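Long-range contacts in transcriptional regulatory protein RcsB (Escherichia coli, PDB 5I4C), which controls transcription of many genes, including those for colanic acid capsule synthesis, as the DNA-binding response regulator of the Rcs system, here represented by its receiver domain: residues N5-D10 / N30-F35; T55-P60 / I83-M88. All blocks are in the same frame, centred on the assembly; numbering follows the deposited sequence.

Interaction 1: N5-D10 / N30-F35; sequences NVIIAD and NVVGEF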
ATOM      1  N   ASN A   5      20.929   4.138  -7.208  1.00 33.54           N
ATOM      2  CA  ASN A   5      20.414   2.790  -7.060  1.00 32.80           C
ATOM      3  C   ASN A   5      19.855   2.688  -5.685  1.00 29.71           C
ATOM      4  O   ASN A   5      20.560   3.047  -4.693  1.00 28.48           O
ATOM      5  CB  ASN A   5      21.490   1.762  -7.227  1.00 35.32           C
ATOM      6  CG  ASN A   5      21.980   1.676  -8.640  1.00 38.20           C
ATOM      7  OD1 ASN A   5      21.260   2.013  -9.592  1.00 37.96           O
ATOM      8  ND2 ASN A   5      23.219   1.246  -8.791  1.00 39.34           N
ATOM      9  N   VAL A   6      18.611   2.231  -5.611  1.00 27.94           N
ATOM     10  CA  VAL A   6      17.878   2.147  -4.330  1.00 25.93           C
ATOM     11  C   VAL A   6      17.360   0.749  -4.098  1.00 24.29           C
ATOM     12  O   VAL A   6      17.054   0.013  -5.030  1.00 25.59           O
ATOM     13  CB  VAL A   6      16.759   3.251  -4.207  1.00 27.22           C
ATOM     14  CG1 VAL A   6      17.241   4.652  -4.672  1.00 27.95           C
ATOM     15  CG2 VAL A   6      15.511   2.901  -4.986  1.00 29.27           C
ATOM     16  N   ILE A   7      17.290   0.353  -2.821  1.00 24.39           N
ATOM     17  CA  ILE A   7      16.637  -0.891  -2.395  1.00 25.38           C
ATOM     18  C   ILE A   7      15.413  -0.455  -1.626  1.00 26.08           C
ATOM     19  O   ILE A   7      15.482   0.544  -0.887  1.00 24.62           O
ATOM     20  CB  ILE A   7      17.573  -1.696  -1.463  1.00 26.62           C
ATOM     21  CG1 ILE A   7      18.786  -2.177  -2.231  1.00 29.66           C
ATOM     22  CG2 ILE A   7      16.852  -2.828  -0.806  1.00 27.73           C
ATOM     23  CD1 ILE A   7      19.731  -2.950  -1.367  1.00 31.82           C
ATOM     24  N   ILE A   8      14.325  -1.177  -1.768  1.00 25.62           N
ATOM     25  CA  ILE A   8      13.126  -0.835  -1.051  1.00 27.50           C
ATOM     26  C   ILE A   8      12.746  -2.022  -0.191  1.00 26.61           C
ATOM     27  O   ILE A   8      12.787  -3.185  -0.660  1.00 25.23           O
ATOM     28  CB  ILE A   8      11.997  -0.356  -1.987  1.00 30.30           C
ATOM     29  CG1 ILE A   8      11.556  -1.407  -2.988  1.00 36.91           C
ATOM     30  CG2 ILE A   8      12.457   0.820  -2.846  1.00 30.79           C
ATOM     31  CD1 ILE A   8      10.389  -0.934  -3.900  1.00 40.25           C
ATOM     32  N   ALA A   9      12.397  -1.758   1.064  1.00 24.60           N
ATOM     33  CA  ALA A   9      12.114  -2.839   1.978  1.00 25.64           C
ATOM     34  C   ALA A   9      10.891  -2.538   2.823  1.00 25.81           C
ATOM     35  O   ALA A   9      10.789  -1.471   3.457  1.00 24.92           O
ATOM     36  CB  ALA A   9      13.322  -3.125   2.853  1.00 27.14           C
ATOM     37  N   ASP A  10       9.911  -3.433   2.725  1.00 25.79           N
ATOM     38  CA  ASP A  10       8.646  -3.314   3.477  1.00 28.36           C
ATOM     39  C   ASP A  10       7.979  -4.653   3.462  1.00 27.56           C
ATOM     40  O   ASP A  10       8.040  -5.347   2.444  1.00 26.35           O
ATOM     41  CB  ASP A  10       7.710  -2.300   2.859  1.00 30.02           C
ATOM     42  CG  ASP A  10       6.570  -1.876   3.845  1.00 36.72           C
ATOM     43  OD1 ASP A  10       6.730  -0.942   4.609  1.00 45.87           O
ATOM     44  OD2 ASP A  10       5.516  -2.458   3.876  1.00 39.74           O
ATOM     45  N   ASN A  30      17.022   3.934  -9.995  1.00 34.31           N
ATOM     46  CA  ASN A  30      16.870   2.534 -10.345  1.00 35.39           C
ATOM     47  C   ASN A  30      16.699   1.752  -9.073  1.00 31.72           C
ATOM     48  O   ASN A  30      17.522   1.854  -8.149  1.00 30.60           O
ATOM     49  CB  ASN A  30      18.088   1.999 -11.107  1.00 38.27           C
ATOM     50  CG  ASN A  30      18.289   2.731 -12.394  1.00 44.37           C
ATOM     51  OD1 ASN A  30      19.236   3.487 -12.539  1.00 50.69           O
ATOM     52  ND2 ASN A  30      17.338   2.605 -13.298  1.00 48.12           N
ATOM     53  N   VAL A  31      15.631   0.981  -9.041  1.00 30.78           N
ATOM     54  CA  VAL A  31      15.372   0.011  -8.002  1.00 30.75           C
ATOM     55  C   VAL A  31      16.144  -1.243  -8.316  1.00 30.41           C
ATOM     56  O   VAL A  31      15.851  -1.907  -9.301  1.00 32.04           O
ATOM     57  CB  VAL A  31      13.872  -0.303  -7.889  1.00 30.74           C
ATOM     58  CG1 VAL A  31      13.637  -1.346  -6.829  1.00 30.60           C
ATOM     59  CG2 VAL A  31      13.127   0.961  -7.589  1.00 30.59           C
ATOM     60  N   VAL A  32      17.129  -1.543  -7.476  1.00 29.52           N
ATOM     61  CA  VAL A  32      18.008  -2.682  -7.608  1.00 30.79           C
ATOM     62  C   VAL A  32      17.588  -3.831  -6.657  1.00 31.47           C
ATOM     63  O   VAL A  32      18.124  -4.943  -6.750  1.00 32.43           O
ATOM     64  CB  VAL A  32      19.511  -2.314  -7.455  1.00 31.35           C
ATOM     65  CG1 VAL A  32      19.880  -1.261  -8.471  1.00 32.96           C
ATOM     66  CG2 VAL A  32      19.889  -1.781  -6.077  1.00 30.66           C
ATOM     67  N   GLY A  33      16.633  -3.611  -5.763  1.00 29.86           N
ATOM     68  CA  GLY A  33      16.152  -4.720  -4.930  1.00 27.72           C
ATOM     69  C   GLY A  33      14.946  -4.363  -4.135  1.00 26.66           C
ATOM     70  O   GLY A  33      14.758  -3.182  -3.794  1.00 24.63           O
ATOM     71  N   GLU A  34      14.132  -5.380  -3.861  1.00 25.72           N
ATOM     72  CA  GLU A  34      13.011  -5.256  -2.969  1.00 28.59           C
ATOM     73  C   GLU A  34      13.046  -6.414  -1.974  1.00 27.27           C
ATOM     74  O   GLU A  34      13.150  -7.558  -2.420  1.00 27.62           O
ATOM     75  CB  GLU A  34      11.705  -5.407  -3.732  1.00 32.40           C
ATOM     76  CG  GLU A  34      11.646  -4.476  -4.899  1.00 37.99           C
ATOM     77  CD  GLU A  34      10.256  -4.478  -5.529  1.00 41.91           C
ATOM     78  OE1 GLU A  34       9.453  -5.388  -5.212  1.00 49.22           O
ATOM     79  OE2 GLU A  34       9.980  -3.609  -6.364  1.00 47.59           O
ATOM     80  N   PHE A  35      12.832  -6.127  -0.696  1.00 24.54           N
ATOM     81  CA  PHE A  35      12.780  -7.120   0.348  1.00 26.21           C
ATOM     82  C   PHE A  35      11.604  -6.941   1.289  1.00 27.85           C
ATOM     83  O   PHE A  35      11.066  -5.836   1.411  1.00 28.26           O
ATOM     84  CB  PHE A  35      14.100  -6.971   1.137  1.00 25.80           C
ATOM     85  CG  PHE A  35      15.285  -7.193   0.281  1.00 26.44           C
ATOM     86  CD1 PHE A  35      15.693  -8.482   0.026  1.00 27.55           C
ATOM     87  CD2 PHE A  35      15.962  -6.131  -0.314  1.00 26.73           C
ATOM     88  CE1 PHE A  35      16.767  -8.709  -0.799  1.00 29.70           C
ATOM     89  CE2 PHE A  35      17.025  -6.358  -1.187  1.00 28.27           C
ATOM     90  CZ  PHE A  35      17.440  -7.664  -1.399  1.00 29.63           C
TER
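Val32 is the bump that fills the notch between Asn5 and Ile7. Its CG1 lies 3.6 Å from Asn5 CG, while its other branch, CG2, is 4.0 Å from Ile7 CG1. Both neighbours meet the valine at about a right angle. Val32 can sit there because it is an extra residue. Val6 pairs with Val31 and Ile8 with Glu34, which sets one residue, Ile7, against two, Val32 and Gly33, and the psi of Val32 (-8°) shows the local kink. This is a beta bulge in a parallel pair, part of the beta-alpha-beta unit formed by strand 4-9, helix 13-23 and edge strand 29-35 of the CheY-like receiver fold. Beyond the bulge the ladder continues, with Ile8 N bonded to Gly33 O (2.9 Å) and Phe35 N to Ile8 O. On the Asn5 and Ile7 face, the Phe35 ring presents its edge, and Ile7 CG2 lies in the ring plane, 3.5 Å from CD2; helix 38-44 also packs on this ring. On the other face, Ile8 and Glu34 run side by side, CG1 of the isoleucine being 3.6 Å from CG of the glutamate. Ile8 chi1 of 62° places CG1 there, and the carboxylate beyond forms a salt bridge with Arg20. Helix 13-23 covers Ile8 through Leu16 and Ile19.

Interaction 2: T55-P60 / I83-M88; sequences TDLSMP and IIVLTM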
ATOM      1  N   THR A  55      13.385   1.961   3.760  1.00 23.31           N
ATOM      2  CA  THR A  55      12.984   0.859   4.573  1.00 25.31           C
ATOM      3  C   THR A  55      11.930   1.200   5.651  1.00 25.13           C
ATOM      4  O   THR A  55      11.973   2.244   6.311  1.00 25.13           O
ATOM      5  CB  THR A  55      14.205   0.153   5.252  1.00 25.94           C
ATOM      6  OG1 THR A  55      13.773  -1.079   5.875  1.00 28.36           O
ATOM      7  CG2 THR A  55      14.835   1.039   6.402  1.00 27.51           C
ATOM      8  N   ASP A  56      10.972   0.301   5.794  1.00 24.83           N
ATOM      9  CA  ASP A  56      10.082   0.257   6.951  1.00 28.47           C
ATOM     10  C   ASP A  56      10.880  -0.213   8.208  1.00 28.69           C
ATOM     11  O   ASP A  56      11.894  -0.895   8.072  1.00 27.16           O
ATOM     12  CB  ASP A  56       8.977  -0.746   6.686  1.00 31.03           C
ATOM     13  CG  ASP A  56       7.858  -0.642   7.688  1.00 35.93           C
ATOM     14  OD1 ASP A  56       7.185   0.401   7.770  1.00 45.26           O
ATOM     15  OD2 ASP A  56       7.662  -1.602   8.396  1.00 40.18           O
ATOM     16  N   LEU A  57      10.457   0.184   9.390  1.00 30.46           N
ATOM     17  CA  LEU A  57      11.104  -0.265  10.621  1.00 31.28           C
ATOM     18  C   LEU A  57      10.434  -1.448  11.332  1.00 32.70           C
ATOM     19  O   LEU A  57      10.913  -1.838  12.388  1.00 30.18           O
ATOM     20  CB  LEU A  57      11.179   0.896  11.565  1.00 36.06           C
ATOM     21  CG  LEU A  57      12.093   2.071  11.154  1.00 37.28           C
ATOM     22  CD1 LEU A  57      12.036   3.120  12.239  1.00 39.31           C
ATOM     23  CD2 LEU A  57      13.526   1.612  10.930  1.00 38.08           C
ATOM     24  N   SER A  58       9.376  -2.025  10.753  1.00 32.45           N
ATOM     25  CA  SER A  58       8.622  -3.095  11.378  1.00 36.62           C
ATOM     26  C   SER A  58       8.525  -4.442  10.643  1.00 39.16           C
ATOM     27  O   SER A  58       7.567  -5.196  10.861  1.00 44.86           O
ATOM     28  CB  SER A  58       7.173  -2.590  11.609  1.00 39.33           C
ATOM     29  OG  SER A  58       7.203  -1.843  12.816  1.00 44.11           O
ATOM     30  N   MET A  59       9.505  -4.802   9.869  1.00 35.77           N
ATOM     31  CA  MET A  59       9.449  -6.027   9.071  1.00 34.68           C
ATOM     32  C   MET A  59       9.902  -7.197   9.850  1.00 33.89           C
ATOM     33  O   MET A  59      10.702  -7.038  10.765  1.00 29.30           O
ATOM     34  CB  MET A  59      10.432  -5.919   7.947  1.00 36.07           C
ATOM     35  CG  MET A  59      10.106  -4.858   6.919  1.00 40.56           C
ATOM     36  SD  MET A  59      11.325  -4.965   5.594  1.00 41.85           S
ATOM     37  CE  MET A  59      12.849  -4.744   6.557  1.00 35.64           C
ATOM     38  N   PRO A  60       9.497  -8.405   9.442  1.00 34.11           N
ATOM     39  CA  PRO A  60      10.110  -9.620  10.074  1.00 33.84           C
ATOM     40  C   PRO A  60      11.628  -9.623   9.888  1.00 30.49           C
ATOM     41  O   PRO A  60      12.122  -9.007   8.936  1.00 29.75           O
ATOM     42  CB  PRO A  60       9.466 -10.789   9.320  1.00 35.39           C
ATOM     43  CG  PRO A  60       8.184 -10.214   8.759  1.00 39.10           C
ATOM     44  CD  PRO A  60       8.508  -8.766   8.408  1.00 37.43           C
ATOM     45  N   ILE A  83      20.088   6.008   4.313  1.00 25.83           N
ATOM     46  CA  ILE A  83      18.871   5.350   4.714  1.00 25.17           C
ATOM     47  C   ILE A  83      17.723   6.343   4.807  1.00 24.99           C
ATOM     48  O   ILE A  83      17.875   7.413   5.419  1.00 26.56           O
ATOM     49  CB  ILE A  83      19.035   4.721   6.071  1.00 26.50           C
ATOM     50  CG1 ILE A  83      20.116   3.682   6.038  1.00 26.54           C
ATOM     51  CG2 ILE A  83      17.718   4.091   6.534  1.00 25.86           C
ATOM     52  CD1 ILE A  83      20.480   3.285   7.451  1.00 28.32           C
ATOM     53  N   ILE A  84      16.654   6.023   4.106  1.00 23.40           N
ATOM     54  CA  ILE A  84      15.358   6.635   4.280  1.00 24.08           C
ATOM     55  C   ILE A  84      14.428   5.669   4.969  1.00 24.69           C
ATOM     56  O   ILE A  84      14.159   4.560   4.450  1.00 25.20           O
ATOM     57  CB  ILE A  84      14.734   7.094   2.976  1.00 24.94           C
ATOM     58  CG1 ILE A  84      15.616   8.172   2.334  1.00 26.82           C
ATOM     59  CG2 ILE A  84      13.323   7.668   3.215  1.00 25.42           C
ATOM     60  CD1 ILE A  84      15.183   8.541   0.920  1.00 29.19           C
ATOM     61  N   VAL A  85      13.922   6.113   6.126  1.00 24.16           N
ATOM     62  CA  VAL A  85      12.921   5.377   6.882  1.00 26.13           C
ATOM     63  C   VAL A  85      11.502   5.744   6.416  1.00 26.14           C
ATOM     64  O   VAL A  85      11.203   6.899   6.309  1.00 26.93           O
ATOM     65  CB  VAL A  85      13.105   5.586   8.390  1.00 28.27           C
ATOM     66  CG1 VAL A  85      11.934   5.067   9.211  1.00 30.91           C
ATOM     67  CG2 VAL A  85      14.371   4.833   8.806  1.00 28.98           C
ATOM     68  N   LEU A  86      10.672   4.728   6.202  1.00 24.33           N
ATOM     69  CA  LEU A  86       9.241   4.848   5.941  1.00 26.75           C
ATOM     70  C   LEU A  86       8.495   4.677   7.247  1.00 28.13           C
ATOM     71  O   LEU A  86       8.683   3.658   7.929  1.00 27.61           O
ATOM     72  CB  LEU A  86       8.773   3.706   4.997  1.00 28.69           C
ATOM     73  CG  LEU A  86       9.403   3.661   3.605  1.00 28.83           C
ATOM     74  CD1 LEU A  86       8.955   2.408   2.829  1.00 30.07           C
ATOM     75  CD2 LEU A  86       9.055   4.960   2.876  1.00 30.58           C
ATOM     76  N   THR A  87       7.692   5.656   7.622  1.00 28.10           N
ATOM     77  CA  THR A  87       7.081   5.602   8.903  1.00 31.99           C
ATOM     78  C   THR A  87       5.560   5.665   8.812  1.00 33.22           C
ATOM     79  O   THR A  87       4.975   6.346   7.977  1.00 30.80           O
ATOM     80  CB  THR A  87       7.693   6.656   9.846  1.00 33.56           C
ATOM     81  OG1 THR A  87       7.209   6.363  11.136  1.00 39.87           O
ATOM     82  CG2 THR A  87       7.355   8.033   9.461  1.00 33.09           C
ATOM     83  N   MET A  88       4.911   4.927   9.674  1.00 40.05           N
ATOM     84  CA  MET A  88       3.447   4.859   9.586  1.00 48.06           C
ATOM     85  C   MET A  88       2.855   6.079  10.245  1.00 49.67           C
ATOM     86  O   MET A  88       1.687   6.348  10.070  1.00 57.79           O
ATOM     87  CB  MET A  88       2.860   3.548  10.147  1.00 55.10           C
ATOM     88  CG  MET A  88       1.775   2.879   9.232  1.00 61.60           C
ATOM     89  SD  MET A  88       1.055   3.790   7.789  1.00 59.08           S
ATOM     90  CE  MET A  88      -0.548   4.343   8.423  1.00 58.06           C
TER
HETATM   91  O   HOH W   1       8.642   2.105  10.047  1.00 44.62           O
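Leu57 holds CG beside its backbone N (chi1 -66°), and Val85 holds CG1 anti to its own N (chi1 169°); these torsions bring leucine CG and valine CG1 to 3.6 Å from each other. The side chains cross at about a right angle, and Leu57 spreads its fork over the valine: CD1 also meets CG1, while CD2 reaches Val85 CG2 at 3.9 Å. Ile71 of helix 67-77 packs on the same leucine. Beneath this apolar patch runs a short parallel ladder. Thr55 N bonds to Ile84 O at 2.8 Å, nearly along the C=O axis, whereas Leu86 N reaches Thr55 O from 44° above the carbonyl plane. Strands 52-56 and 82-87 are the third and fourth of the receiver fold, linked by helix 67-77 as a beta-alpha-beta unit, and next to Thr55 stands Asp56, the predicted phosphorylation site, which is unmodified here. Where the strands part, one water bridges them, accepting from Leu57 N at 2.7 Å and donating to Leu86 O at 2.6 Å; its bond to Asp56 OD1 is weak. The carboxylate has further partners. Ser58 N meets Asp56 OD2 at 2.9 Å from above the carboxylate plane, closing an Asx turn, and Lys109 forms a salt bridge with OD1. One step back, Thr55 OG1 donates to Asp56 O (2.9 Å), tying the threonine side chain to the carbonyl of the next residue. Thr87, at the end of its strand, occupies the position of the conserved threonine or serine of receiver domains; its OG1 is bonded to Asn89 O.

Interactions 1 and 2 lie in one parallel sheet, their centres 12 Å apart, and meet where strand 4-9 runs beside strand 52-56. Ala9 O and Asp56 N, 2.9 Å apart, probably form a hydrogen bond that carries the ladder from one contact to the other. At the C-terminal ends of these strands Asp10 OD1 and Asp56 OD1 are 3.5 Å apart, which places the two acidic groups in one pocket, as in other receiver domains. Lys109 forms salt bridges with both carboxylates. Met59, within the 55-60 segment, brings its SD to 3.5 Å from Asp10 N.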